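Local coordinates for collagen adhesin protein (Enterococcus faecalis, PDB 2Z1P) that binds its ligand, probably collagen, by the collagen hug mechanism, using these paired Ig-like domains of a cell-wall-anchored surface adhesin, at residues T272-Y277 / T294-N299; S198-N203 / Y259-T264; I192-G197 / N239-R244; M67-S72 / E169-R174; A266-A271 / V300-E305. All blocks are in the same frame, centred on the assembly; numbering follows the deposited sequence.

Contact 1 (T272-Y277 / T294-N299); sequences TFENSY and TSQVKN
Thr272-Tyr277 and Thr294-Asn299 pair as the two arms of an antiparallel hairpin at the margin of one sheet of the collagen-binding domain. Phe273 and Val297 form one hydrogen-bonded pair: Phe273 N reaches Val297 O at 3.0 Å, while the return bond from Val297 N is bent and weak. Two residues on, Asn275 and Ser295 repeat the pattern, with the straighter bond, at 167°, running from Ser295 N to Asn275 O over 2.8 Å.

The non-hydrogen-bonded pairs Thr272/Lys298, Glu274/Gln296 and Ser276/Thr294 alternate with these and put their side chains on the other face. Here Ser276 OG and Thr294 OG1 share a hydrogen bond of 2.6 Å, each hydroxyl anti to its own carbonyl carbon and beside its own backbone N. Thr294 CG2 turns the other way and touches Glu274 CB at 3.8 Å.

Past the end of the strand, the Asn299 amide crosses the Phe273 ring, which lies on the opposite face, their planes 58° apart. Asn299 ND2 is held by the carbonyls of Gln268 and Gln270. Strand 190-196 flanks strand 272-281, and Phe273 and Val297 pack on Leu166 and Val173 of the facing sheet, strands 160-166 and 172-179.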
# COMPACT_ATOMS: atom_id res chain seq x y z
N THR A 272 -7.04 1.94 6.52
CA THR A 272 -6.56 0.64 6.07
C THR A 272 -7.44 0.00 5.00
O THR A 272 -8.58 0.39 4.79
CB THR A 272 -6.48 -0.35 7.27
OG1 THR A 272 -7.79 -0.56 7.81
CG2 THR A 272 -5.59 0.21 8.38
N PHE A 273 -6.88 -0.99 4.33
CA PHE A 273 -7.61 -1.75 3.32
C PHE A 273 -7.61 -3.17 3.85
O PHE A 273 -6.61 -3.62 4.42
CB PHE A 273 -6.89 -1.68 1.97
CG PHE A 273 -6.79 -0.30 1.41
CD1 PHE A 273 -5.55 0.28 1.15
CD2 PHE A 273 -7.94 0.44 1.15
CE1 PHE A 273 -5.46 1.58 0.64
CE2 PHE A 273 -7.86 1.73 0.65
CZ PHE A 273 -6.61 2.31 0.39
N GLU A 274 -8.72 -3.89 3.69
CA GLU A 274 -8.78 -5.24 4.21
C GLU A 274 -9.31 -6.33 3.29
O GLU A 274 -9.94 -6.06 2.26
CB GLU A 274 -9.60 -5.23 5.48
CG GLU A 274 -9.16 -4.15 6.41
CD GLU A 274 -10.10 -3.98 7.56
OE1 GLU A 274 -9.76 -3.20 8.47
OE2 GLU A 274 -11.17 -4.61 7.55
N ASN A 275 -9.02 -7.57 3.65
CA ASN A 275 -9.51 -8.70 2.89
C ASN A 275 -9.63 -9.88 3.85
O ASN A 275 -8.69 -10.22 4.55
CB ASN A 275 -8.59 -9.01 1.72
CG ASN A 275 -9.23 -9.95 0.71
OD1 ASN A 275 -8.83 -10.00 -0.45
ND2 ASN A 275 -10.22 -10.70 1.16
N SER A 276 -10.81 -10.47 3.89
CA SER A 276 -11.06 -11.58 4.78
C SER A 276 -11.28 -12.86 4.00
O SER A 276 -11.73 -12.83 2.85
CB SER A 276 -12.28 -11.27 5.62
OG SER A 276 -12.11 -9.99 6.21
N TYR A 277 -10.97 -14.00 4.62
CA TYR A 277 -11.13 -15.27 3.94
C TYR A 277 -11.61 -16.36 4.87
O TYR A 277 -11.41 -16.29 6.08
CB TYR A 277 -9.79 -15.70 3.33
CG TYR A 277 -8.77 -16.11 4.36
CD1 TYR A 277 -8.84 -17.35 5.00
CD2 TYR A 277 -7.78 -15.23 4.76
CE1 TYR A 277 -7.96 -17.70 6.01
CE2 TYR A 277 -6.89 -15.57 5.77
CZ TYR A 277 -6.98 -16.80 6.39
OH TYR A 277 -6.11 -17.13 7.41
N THR A 294 -8.72 -11.81 8.68
CA THR A 294 -8.77 -10.57 7.91
C THR A 294 -7.38 -9.96 7.81
O THR A 294 -6.76 -9.67 8.83
CB THR A 294 -9.69 -9.54 8.57
OG1 THR A 294 -11.03 -10.02 8.57
CG2 THR A 294 -9.64 -8.23 7.81
N SER A 295 -6.90 -9.76 6.59
CA SER A 295 -5.59 -9.18 6.37
C SER A 295 -5.72 -7.68 6.28
O SER A 295 -6.70 -7.17 5.76
CB SER A 295 -4.98 -9.68 5.07
OG SER A 295 -4.52 -11.01 5.22
N GLN A 296 -4.70 -6.99 6.77
CA GLN A 296 -4.71 -5.54 6.73
C GLN A 296 -3.56 -5.03 5.87
O GLN A 296 -2.55 -5.70 5.69
CB GLN A 296 -4.55 -4.98 8.13
CG GLN A 296 -5.66 -5.37 9.07
CD GLN A 296 -6.51 -4.18 9.46
OE1 GLN A 296 -7.38 -4.28 10.31
NE2 GLN A 296 -6.25 -3.03 8.83
N VAL A 297 -3.74 -3.83 5.33
CA VAL A 297 -2.71 -3.18 4.53
C VAL A 297 -2.84 -1.71 4.89
O VAL A 297 -3.85 -1.09 4.59
CB VAL A 297 -2.92 -3.34 3.01
CG1 VAL A 297 -1.88 -2.51 2.25
CG2 VAL A 297 -2.80 -4.80 2.60
N LYS A 298 -1.84 -1.16 5.57
CA LYS A 298 -1.88 0.25 5.95
C LYS A 298 -1.94 1.15 4.72
O LYS A 298 -1.22 0.94 3.74
CB LYS A 298 -0.67 0.62 6.80
CG LYS A 298 -0.89 0.52 8.30
CD LYS A 298 0.30 1.11 9.06
CE LYS A 298 0.56 2.60 8.71
NZ LYS A 298 1.75 3.20 9.41
N ASN A 299 -2.81 2.14 4.78
CA ASN A 299 -2.95 3.08 3.68
C ASN A 299 -2.05 4.28 3.97
O ASN A 299 -1.80 4.63 5.12
CB ASN A 299 -4.42 3.51 3.55
CG ASN A 299 -4.69 4.39 2.33
OD1 ASN A 299 -4.08 4.22 1.26
ND2 ASN A 299 -5.62 5.33 2.49

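Contact 2 (S198-N203 / Y259-T264); sequences SGQQLN and YTSTIT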
# COMPACT_ATOMS: atom_id res chain seq x y z
N SER A 198 -13.91 -3.01 2.24
CA SER A 198 -14.36 -1.82 1.52
C SER A 198 -13.24 -0.97 0.92
O SER A 198 -12.06 -1.13 1.25
CB SER A 198 -15.21 -0.94 2.44
OG SER A 198 -14.47 -0.50 3.57
N GLY A 199 -13.65 -0.08 0.02
CA GLY A 199 -12.74 0.83 -0.63
C GLY A 199 -11.95 0.26 -1.79
O GLY A 199 -11.13 0.97 -2.37
N GLN A 200 -12.21 -0.99 -2.15
CA GLN A 200 -11.46 -1.61 -3.24
C GLN A 200 -12.28 -2.09 -4.41
O GLN A 200 -13.48 -2.35 -4.29
CB GLN A 200 -10.67 -2.79 -2.70
CG GLN A 200 -9.96 -2.47 -1.43
CD GLN A 200 -9.23 -3.66 -0.89
OE1 GLN A 200 -8.36 -4.22 -1.56
NE2 GLN A 200 -9.56 -4.06 0.33
N GLN A 201 -11.60 -2.23 -5.55
CA GLN A 201 -12.22 -2.70 -6.79
C GLN A 201 -11.49 -3.92 -7.31
O GLN A 201 -10.42 -3.81 -7.90
CB GLN A 201 -12.17 -1.60 -7.86
CG GLN A 201 -13.50 -0.92 -8.06
CD GLN A 201 -14.60 -1.89 -8.51
OE1 GLN A 201 -15.78 -1.63 -8.32
NE2 GLN A 201 -14.20 -3.01 -9.12
N LEU A 202 -12.07 -5.09 -7.10
CA LEU A 202 -11.44 -6.32 -7.55
C LEU A 202 -11.12 -6.33 -9.04
O LEU A 202 -12.01 -6.14 -9.86
CB LEU A 202 -12.33 -7.52 -7.21
CG LEU A 202 -11.76 -8.89 -7.55
CD1 LEU A 202 -10.48 -9.14 -6.76
CD2 LEU A 202 -12.79 -9.95 -7.23
N ASN A 203 -9.85 -6.55 -9.37
CA ASN A 203 -9.39 -6.59 -10.77
C ASN A 203 -9.46 -8.03 -11.26
O ASN A 203 -8.46 -8.75 -11.30
CB ASN A 203 -7.96 -6.06 -10.87
CG ASN A 203 -7.82 -4.64 -10.33
OD1 ASN A 203 -6.71 -4.10 -10.26
ND2 ASN A 203 -8.94 -4.03 -9.96
N TYR A 259 -2.93 -11.24 -7.08
CA TYR A 259 -3.97 -10.50 -7.75
C TYR A 259 -3.99 -9.12 -7.12
O TYR A 259 -3.43 -8.93 -6.04
CB TYR A 259 -5.32 -11.20 -7.60
CG TYR A 259 -5.93 -11.16 -6.23
CD1 TYR A 259 -6.63 -10.04 -5.80
CD2 TYR A 259 -5.86 -12.26 -5.38
CE1 TYR A 259 -7.26 -10.02 -4.57
CE2 TYR A 259 -6.49 -12.25 -4.14
CZ TYR A 259 -7.18 -11.13 -3.75
OH TYR A 259 -7.83 -11.13 -2.55
N THR A 260 -4.63 -8.17 -7.81
CA THR A 260 -4.72 -6.78 -7.34
C THR A 260 -6.12 -6.17 -7.30
O THR A 260 -7.06 -6.64 -7.95
CB THR A 260 -3.85 -5.86 -8.20
OG1 THR A 260 -4.19 -6.05 -9.58
CG2 THR A 260 -2.39 -6.15 -8.01
N SER A 261 -6.24 -5.11 -6.52
CA SER A 261 -7.47 -4.35 -6.38
C SER A 261 -7.09 -2.90 -6.49
O SER A 261 -6.01 -2.49 -6.06
CB SER A 261 -8.10 -4.60 -5.02
OG SER A 261 -8.55 -5.93 -4.94
N THR A 262 -7.99 -2.11 -7.06
CA THR A 262 -7.75 -0.69 -7.24
C THR A 262 -8.49 0.11 -6.18
O THR A 262 -9.63 -0.19 -5.83
CB THR A 262 -8.21 -0.25 -8.65
OG1 THR A 262 -9.38 -0.99 -9.02
CG2 THR A 262 -7.11 -0.51 -9.67
N ILE A 263 -7.81 1.12 -5.65
CA ILE A 263 -8.37 1.97 -4.61
C ILE A 263 -9.37 2.98 -5.18
O ILE A 263 -9.04 3.75 -6.09
CB ILE A 263 -7.24 2.72 -3.87
CG1 ILE A 263 -6.23 1.72 -3.30
CG2 ILE A 263 -7.83 3.55 -2.76
CD1 ILE A 263 -5.04 2.35 -2.60
N THR A 264 -10.60 2.99 -4.66
CA THR A 264 -11.61 3.91 -5.17
C THR A 264 -11.52 5.27 -4.50
O THR A 264 -10.72 5.46 -3.58
CB THR A 264 -13.04 3.37 -4.94
OG1 THR A 264 -13.24 3.17 -3.55
CG2 THR A 264 -13.23 2.05 -5.64
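Backbone bonds dominate where Gly199-Asn203 runs antiparallel to Thr260-Thr264. Gln201 and Thr262 form the hydrogen-bonded pair, with Gln201 N on Thr262 O at 2.8 Å and Thr262 N returning to Gln201 O at 3.1 Å. Beyond it the ladder is extended by Thr264 N on Gly199 O, nearly straight at 175°, and at the other end by Asn203 N on Thr260 O.

Hydroxyl groups add to this. Thr262 OG1 donates to Gln201 O at 3.2 Å, in the carbonyl plane and on a lone pair, whereas the N-H of the same residue comes from above that plane. A chi1 of 36° tucks OG1 between the backbone N and carbonyl carbon, close enough to its own main chain for both groups to grip one oxygen.

Apolar contact is sparse. Leu202 CD1 meets Tyr259 CE1 at 4.0 Å, the two side chains crossing at about a right angle, and Gln201 CG rests on Thr264 CG2 at 3.8 Å.

Two buried polar ends look outside the pair: Gln200 OE1, which lies against Ser261 CB, is satisfied within its own sheet by Trp175, and Ser261 OG from the facing sheet by Gln196. Thr262 thus adds one side-chain bond to an otherwise main-chain ladder.

Contact 3 (I192-G197 / N239-R244); sequences IADRQG and NDFNLR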
# COMPACT_ATOMS: atom_id res chain seq x y z
N ILE A 192 -11.71 -21.79 -0.58
CA ILE A 192 -11.48 -20.47 -0.02
C ILE A 192 -12.63 -19.56 -0.41
O ILE A 192 -12.99 -19.47 -1.58
CB ILE A 192 -10.14 -19.86 -0.51
CG1 ILE A 192 -8.96 -20.70 0.00
CG2 ILE A 192 -10.01 -18.41 -0.02
CD1 ILE A 192 -7.61 -20.29 -0.54
N ALA A 193 -13.23 -18.93 0.58
CA ALA A 193 -14.33 -18.00 0.35
C ALA A 193 -13.73 -16.63 0.67
O ALA A 193 -13.40 -16.34 1.81
CB ALA A 193 -15.48 -18.32 1.27
N ASP A 194 -13.58 -15.79 -0.35
CA ASP A 194 -12.98 -14.49 -0.10
C ASP A 194 -13.99 -13.36 -0.23
O ASP A 194 -14.73 -13.27 -1.21
CB ASP A 194 -11.79 -14.28 -1.04
CG ASP A 194 -10.88 -13.15 -0.60
OD1 ASP A 194 -11.37 -12.01 -0.45
OD2 ASP A 194 -9.66 -13.39 -0.40
N ARG A 195 -14.00 -12.51 0.78
CA ARG A 195 -14.88 -11.36 0.85
C ARG A 195 -13.95 -10.17 1.08
O ARG A 195 -13.40 -10.00 2.16
CB ARG A 195 -15.86 -11.54 2.02
CG ARG A 195 -16.76 -12.76 1.90
CD ARG A 195 -17.81 -12.65 0.80
NE ARG A 195 -18.67 -13.84 0.79
CZ ARG A 195 -18.29 -15.03 0.33
NH1 ARG A 195 -17.06 -15.22 -0.16
NH2 ARG A 195 -19.17 -16.03 0.27
N GLN A 196 -13.74 -9.38 0.03
CA GLN A 196 -12.85 -8.22 0.12
C GLN A 196 -13.45 -7.10 0.95
O GLN A 196 -14.66 -6.92 0.98
CB GLN A 196 -12.52 -7.69 -1.26
CG GLN A 196 -11.31 -6.81 -1.29
CD GLN A 196 -10.76 -6.68 -2.68
OE1 GLN A 196 -11.30 -5.95 -3.51
NE2 GLN A 196 -9.70 -7.42 -2.96
N GLY A 197 -12.58 -6.35 1.62
CA GLY A 197 -13.06 -5.26 2.45
C GLY A 197 -13.47 -4.09 1.60
O GLY A 197 -13.38 -4.15 0.38
N ASN A 239 -16.49 -7.92 -5.73
CA ASN A 239 -15.47 -7.82 -4.69
C ASN A 239 -15.48 -9.06 -3.81
O ASN A 239 -15.00 -9.02 -2.68
CB ASN A 239 -15.71 -6.59 -3.82
CG ASN A 239 -15.45 -5.29 -4.56
OD1 ASN A 239 -15.86 -4.22 -4.11
ND2 ASN A 239 -14.74 -5.38 -5.68
N ASP A 240 -16.05 -10.15 -4.32
CA ASP A 240 -16.13 -11.41 -3.58
C ASP A 240 -15.93 -12.60 -4.51
O ASP A 240 -16.47 -12.64 -5.61
CB ASP A 240 -17.49 -11.55 -2.90
CG ASP A 240 -17.64 -10.63 -1.71
OD1 ASP A 240 -18.78 -10.51 -1.21
OD2 ASP A 240 -16.64 -10.05 -1.26
N PHE A 241 -15.15 -13.58 -4.06
CA PHE A 241 -14.92 -14.76 -4.86
C PHE A 241 -14.71 -16.00 -4.01
O PHE A 241 -14.47 -15.91 -2.80
CB PHE A 241 -13.76 -14.55 -5.85
CG PHE A 241 -12.39 -14.34 -5.20
CD1 PHE A 241 -11.49 -15.40 -5.05
CD2 PHE A 241 -11.99 -13.07 -4.78
CE1 PHE A 241 -10.22 -15.21 -4.51
CE2 PHE A 241 -10.72 -12.86 -4.23
CZ PHE A 241 -9.83 -13.94 -4.10
N ASN A 242 -14.85 -17.16 -4.64
CA ASN A 242 -14.65 -18.45 -4.00
C ASN A 242 -13.56 -19.16 -4.81
O ASN A 242 -13.66 -19.27 -6.02
CB ASN A 242 -15.94 -19.29 -4.03
CG ASN A 242 -17.10 -18.60 -3.34
OD1 ASN A 242 -16.96 -18.07 -2.24
ND2 ASN A 242 -18.26 -18.62 -3.98
N LEU A 243 -12.52 -19.61 -4.13
CA LEU A 243 -11.43 -20.26 -4.83
C LEU A 243 -11.26 -21.71 -4.40
O LEU A 243 -11.11 -22.02 -3.21
CB LEU A 243 -10.14 -19.49 -4.59
CG LEU A 243 -8.90 -20.03 -5.29
CD1 LEU A 243 -9.17 -20.21 -6.77
CD2 LEU A 243 -7.74 -19.07 -5.05
N ARG A 244 -11.28 -22.61 -5.38
CA ARG A 244 -11.14 -24.02 -5.07
C ARG A 244 -10.00 -24.65 -5.83
O ARG A 244 -9.87 -24.48 -7.04
CB ARG A 244 -12.43 -24.77 -5.38
CG ARG A 244 -12.31 -26.27 -5.20
CD ARG A 244 -13.59 -26.97 -5.65
NE ARG A 244 -14.70 -26.70 -4.75
CZ ARG A 244 -14.89 -27.32 -3.59
NH1 ARG A 244 -14.03 -28.25 -3.19
NH2 ARG A 244 -15.92 -27.01 -2.81
O HOH W 1 -20.98 -11.85 0.80
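Asn239 begins the pairing of strands 240-245 and 190-196 through its carbonyl, which takes the N-H of Gln196 at 3.0 Å, nearly along the C=O axis. Asp240 follows on the face of Arg195. Its OD1 lies 3.9 Å from Arg195 NE, a long salt bridge in which the oxygen stands well out of the guanidinium plane, so attraction of charge rather than a directed N-H joins them. A water spans the same gap, donating to Asp240 OD1 and weakly accepting from Arg195 NE. Asp240 OD2 adds a weak bond from Gln196 N.

Phe241 turns to the other face. Its backbone exchanges two bonds with Asp194, Asp194 N to Phe241 O at 2.6 Å and Phe241 N to Asp194 O at 2.9 Å. CG between the backbone N and the carbonyl carbon (chi1 65°) lays the ring against Asp194, whose CB sits over the ring face 3.7 Å from the centroid in a CH-pi contact; the carboxylate lies stacked, 10° from parallel with the ring. Asn242 CA lies 3.1 Å from Ile192 O in a CA-H...O contact. Leu243 closes the ladder with two backbone bonds to Ile192, the two CB atoms meeting at 4.1 Å.

Strand 190-196 is thereby held between 240-245 and 272-281, where Asn275 binds the Asp194 carboxylate. Tyr259 and Phe207 of the facing sheet meet the Phe241 ring edge-to-face, and Ile233 of the outermost strand 231-234 touches both Phe241 and Leu243.

Contact 4 (M67-S72 / E169-R174); sequences MTENDS and ESNQVR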
# COMPACT_ATOMS: atom_id res chain seq x y z
N MET A 67 5.82 9.64 -3.80
CA MET A 67 5.10 8.86 -4.80
C MET A 67 4.11 9.66 -5.64
O MET A 67 3.10 10.16 -5.13
CB MET A 67 4.39 7.68 -4.14
CG MET A 67 5.33 6.72 -3.43
SD MET A 67 4.46 5.34 -2.66
CE MET A 67 3.77 6.14 -1.16
N THR A 68 4.43 9.78 -6.93
CA THR A 68 3.61 10.51 -7.89
C THR A 68 2.49 9.62 -8.41
O THR A 68 2.00 8.75 -7.70
CB THR A 68 4.47 10.95 -9.08
OG1 THR A 68 4.87 9.80 -9.84
CG2 THR A 68 5.72 11.69 -8.59
N GLU A 69 2.08 9.86 -9.65
CA GLU A 69 1.04 9.07 -10.30
C GLU A 69 1.76 8.01 -11.11
O GLU A 69 2.97 8.08 -11.30
CB GLU A 69 0.20 9.94 -11.24
CG GLU A 69 -0.73 10.91 -10.55
CD GLU A 69 -1.76 10.21 -9.70
OE1 GLU A 69 -1.92 8.97 -9.86
OE2 GLU A 69 -2.42 10.89 -8.87
N ASN A 70 1.01 7.02 -11.59
CA ASN A 70 1.59 5.95 -12.39
C ASN A 70 2.27 6.60 -13.60
O ASN A 70 3.33 6.16 -14.07
CB ASN A 70 0.49 4.99 -12.86
CG ASN A 70 0.91 3.52 -12.82
OD1 ASN A 70 1.92 3.14 -13.42
ND2 ASN A 70 0.13 2.70 -12.13
N ASP A 71 1.66 7.68 -14.10
CA ASP A 71 2.18 8.40 -15.25
C ASP A 71 3.48 9.12 -14.92
O ASP A 71 4.09 9.72 -15.80
CB ASP A 71 1.15 9.41 -15.73
N SER A 72 3.92 9.03 -13.66
CA SER A 72 5.13 9.71 -13.19
C SER A 72 4.76 11.19 -12.98
O SER A 72 5.54 11.99 -12.47
CB SER A 72 6.28 9.58 -14.21
N GLU A 169 2.29 3.84 -6.81
CA GLU A 169 1.72 4.91 -7.63
C GLU A 169 0.60 4.40 -8.54
O GLU A 169 0.01 5.16 -9.31
CB GLU A 169 2.86 5.57 -8.43
CG GLU A 169 3.95 6.19 -7.53
CD GLU A 169 5.38 5.77 -7.87
OE1 GLU A 169 5.98 6.34 -8.81
OE2 GLU A 169 5.91 4.85 -7.20
N SER A 170 0.30 3.11 -8.43
CA SER A 170 -0.74 2.45 -9.22
C SER A 170 -2.10 2.76 -8.62
O SER A 170 -3.11 2.73 -9.32
CB SER A 170 -0.57 0.92 -9.20
OG SER A 170 0.66 0.50 -9.76
N ASN A 171 -2.11 3.03 -7.32
CA ASN A 171 -3.34 3.30 -6.60
C ASN A 171 -4.13 2.00 -6.53
O ASN A 171 -5.34 1.97 -6.69
CB ASN A 171 -4.13 4.40 -7.31
CG ASN A 171 -3.39 5.73 -7.32
OD1 ASN A 171 -3.56 6.55 -8.23
ND2 ASN A 171 -2.58 5.95 -6.29
N GLN A 172 -3.39 0.91 -6.30
CA GLN A 172 -3.96 -0.42 -6.20
C GLN A 172 -3.45 -1.08 -4.95
O GLN A 172 -2.54 -0.57 -4.30
CB GLN A 172 -3.52 -1.29 -7.37
CG GLN A 172 -3.85 -0.76 -8.74
CD GLN A 172 -3.27 -1.64 -9.84
OE1 GLN A 172 -2.06 -1.83 -9.92
NE2 GLN A 172 -4.15 -2.19 -10.68
N VAL A 173 -4.03 -2.23 -4.63
CA VAL A 173 -3.62 -3.01 -3.48
C VAL A 173 -3.27 -4.41 -4.00
O VAL A 173 -4.06 -5.02 -4.70
CB VAL A 173 -4.75 -3.15 -2.45
CG1 VAL A 173 -4.26 -3.98 -1.28
CG2 VAL A 173 -5.21 -1.76 -1.99
N ARG A 174 -2.07 -4.89 -3.67
CA ARG A 174 -1.63 -6.22 -4.09
C ARG A 174 -1.94 -7.18 -2.96
O ARG A 174 -1.64 -6.92 -1.80
CB ARG A 174 -0.12 -6.23 -4.35
CG ARG A 174 0.37 -5.03 -5.11
CD ARG A 174 1.82 -5.19 -5.56
NE ARG A 174 2.73 -5.48 -4.46
CZ ARG A 174 4.02 -5.78 -4.63
NH1 ARG A 174 4.53 -5.82 -5.86
NH2 ARG A 174 4.79 -6.05 -3.58
O HOH W 2 7.12 8.32 -7.40
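Glu169 of the collagen-binding domain packs on the loop Met67-Asn70 of the Ig-like domain, and it contributes most of the contact. Its CG rests 3.2 Å from Thr68 O and 3.7 Å from Met67 CB, so the aliphatic part of the side chain is wedged against the loop backbone. Its CB also touches Thr68 O and, farther off, the carbonyl carbon of Glu69. The chain bends at chi2 (129°), and a water bridges its carboxylate to the loop: it accepts from Thr68 N at 3.1 Å and donates a weak bond to Glu169 OE1 at 2.7 Å.

Next to this, the Asn70 amide leans over Ser170, with ND2 3.0 Å from Ser170 CA and 3.3 Å from Ser170 OG. Asn70 N also comes close to Glu169 O, but its N-H does not point there, and no clear direct hydrogen bond joins the two segments.

The second shell fixes the partners. On the loop, Glu69 O grips two donors, Thr68 OG1 at 2.9 Å, lying on a lone pair, and Ser72 N at 2.7 Å, the bond that closes a type I turn from Glu69 to Ser72. Thr68 OG1 sits between its backbone N and carbonyl carbon (chi1 68°), where it reaches Glu69 O. On the other side the Glu169 carboxylate is shared by Lys115 through OE2 and Lys89 through OE1, two salt bridges that probably keep it ionised.

Both lysines belong to the Ig-like domain, Lys115 to strand 107-116, beside strand 64-66 from which the loop departs. Glu169-Asn171 lead directly into strand 172-179, which pairs with 160-166 and 254-263.

Contact 5 (A266-A271 / V300-E305); sequences AGQHQA and VFVEGE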
# COMPACT_ATOMS: atom_id res chain seq x y z
N ALA A 266 -13.70 6.67 -2.55
CA ALA A 266 -14.06 6.49 -1.15
C ALA A 266 -12.98 5.74 -0.37
O ALA A 266 -12.89 5.86 0.84
CB ALA A 266 -15.39 5.74 -1.05
N GLY A 267 -12.15 4.99 -1.09
CA GLY A 267 -11.11 4.22 -0.44
C GLY A 267 -9.89 5.00 -0.03
O GLY A 267 -9.48 4.94 1.13
N GLN A 268 -9.31 5.73 -0.96
CA GLN A 268 -8.10 6.51 -0.69
C GLN A 268 -8.13 7.25 0.65
O GLN A 268 -7.08 7.64 1.16
CB GLN A 268 -7.89 7.52 -1.81
CG GLN A 268 -9.04 8.48 -1.95
CD GLN A 268 -8.66 9.75 -2.66
OE1 GLN A 268 -7.67 10.40 -2.30
NE2 GLN A 268 -9.44 10.12 -3.67
N HIS A 269 -9.32 7.44 1.20
CA HIS A 269 -9.46 8.15 2.47
C HIS A 269 -9.36 7.25 3.69
O HIS A 269 -9.07 7.72 4.79
CB HIS A 269 -10.80 8.90 2.50
CG HIS A 269 -11.01 9.81 1.33
ND1 HIS A 269 -10.10 10.79 0.97
CD2 HIS A 269 -12.02 9.89 0.43
CE1 HIS A 269 -10.54 11.42 -0.10
NE2 HIS A 269 -11.70 10.90 -0.45
N GLN A 270 -9.59 5.95 3.50
CA GLN A 270 -9.54 4.97 4.59
C GLN A 270 -8.16 4.83 5.22
O GLN A 270 -7.13 5.06 4.58
CB GLN A 270 -9.97 3.60 4.08
CG GLN A 270 -11.35 3.57 3.48
CD GLN A 270 -11.61 2.31 2.69
OE1 GLN A 270 -12.72 2.08 2.24
NE2 GLN A 270 -10.58 1.49 2.50
N ALA A 271 -8.15 4.43 6.49
CA ALA A 271 -6.91 4.24 7.23
C ALA A 271 -6.23 2.98 6.73
O ALA A 271 -5.02 2.94 6.53
CB ALA A 271 -7.19 4.10 8.71
N VAL A 300 -1.54 4.88 2.90
CA VAL A 300 -0.69 6.06 3.00
C VAL A 300 -1.59 7.26 2.71
O VAL A 300 -1.98 7.51 1.57
CB VAL A 300 0.46 6.01 1.96
CG1 VAL A 300 1.12 7.37 1.85
CG2 VAL A 300 1.49 4.97 2.36
N PHE A 301 -1.92 7.99 3.77
CA PHE A 301 -2.78 9.15 3.67
C PHE A 301 -2.33 10.24 2.73
O PHE A 301 -1.17 10.64 2.72
CB PHE A 301 -2.99 9.75 5.05
CG PHE A 301 -3.89 8.94 5.91
CD1 PHE A 301 -5.19 8.69 5.51
CD2 PHE A 301 -3.44 8.42 7.13
CE1 PHE A 301 -6.05 7.93 6.29
CE2 PHE A 301 -4.30 7.66 7.92
CZ PHE A 301 -5.60 7.42 7.49
N VAL A 302 -3.26 10.70 1.91
CA VAL A 302 -2.98 11.78 0.98
C VAL A 302 -4.15 12.72 1.23
O VAL A 302 -5.17 12.63 0.56
CB VAL A 302 -2.98 11.31 -0.48
CG1 VAL A 302 -1.64 10.67 -0.82
CG2 VAL A 302 -4.11 10.29 -0.69
N GLU A 303 -4.02 13.57 2.25
CA GLU A 303 -5.07 14.51 2.61
C GLU A 303 -4.53 15.92 2.38
O GLU A 303 -3.43 16.08 1.85
CB GLU A 303 -5.48 14.34 4.07
N GLY A 304 -5.29 16.92 2.79
CA GLY A 304 -4.88 18.31 2.64
C GLY A 304 -6.05 19.26 2.86
O GLY A 304 -6.66 19.72 1.89
N GLU A 305 -6.35 19.56 4.12
CA GLU A 305 -7.45 20.45 4.45
C GLU A 305 -6.97 21.81 4.96
O GLU A 305 -5.81 22.19 4.79
CB GLU A 305 -8.34 19.79 5.50
O HOH W 3 -7.42 11.18 1.55
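Phe301 and Val302 belong to the C-terminal extension that leaves the collagen-binding domain after strand 289-298, and here they pass the loop Gln268-Ala271 that precedes strand 272-281. The phenyl ring supplies most of the contact. Its CE1 corner points at backbone oxygen: His269 O lies at the ring edge, in its plane, 3.4 Å from Phe301 CE1. The neighbouring CZ touches the chain at Ala271, 3.4 Å from Ala271 CA and 3.9 Å from Ala271 CB, so ring carbons meet carbonyls and a methyl instead of another ring. With CG anti to the carbonyl carbon (chi1 -73°), the end of the ring comes to the loop.

Val302 makes a lighter touch, its CG2 standing 3.9 Å from Gln268 OE1 where the two side chains cross at about a right angle. A water adds the polar link: it donates to Val302 O at 2.9 Å and sits 2.8 Å from His269 ND1, at the edge of the imidazole and in its plane. Gln268 CG covers one face of that imidazole.

The loop is shaped by a type I turn, Gln270 N bonding to Gly267 O, and tied to the root of the extension by a backbone bond between Ala271 and Asn299. Farther on, Glu303 and Glu305 make backbone bonds to Ser111 and His109 of strand 107-116 in the other domain, consistent with the beta-complementing latch of the collagen hug.

Overall arrangement
Contacts 1 to 4 are partly buried; contact 5 is at the surface. Contacts 1, 2 and 3 are strand pairings within the collagen-binding domain. Contacts 1 and 3 belong to one sheet, where 272-281 adjoins 190-196; contact 2 lies in the sheet facing it. They meet across the interior at Asn275, Asp194, Tyr259 and Gln196, where polar groups sit among aromatic rings. Contact 4 shares strand 172-179 with contact 2's sheet and reaches the Ig-like domain, while contact 5 lies on the exit path. Ladder bonds thus mark the domain's body; contacts 4 and 5, without ladders, rest on side-chain packing, bridging waters and, at contact 4, salt bridges.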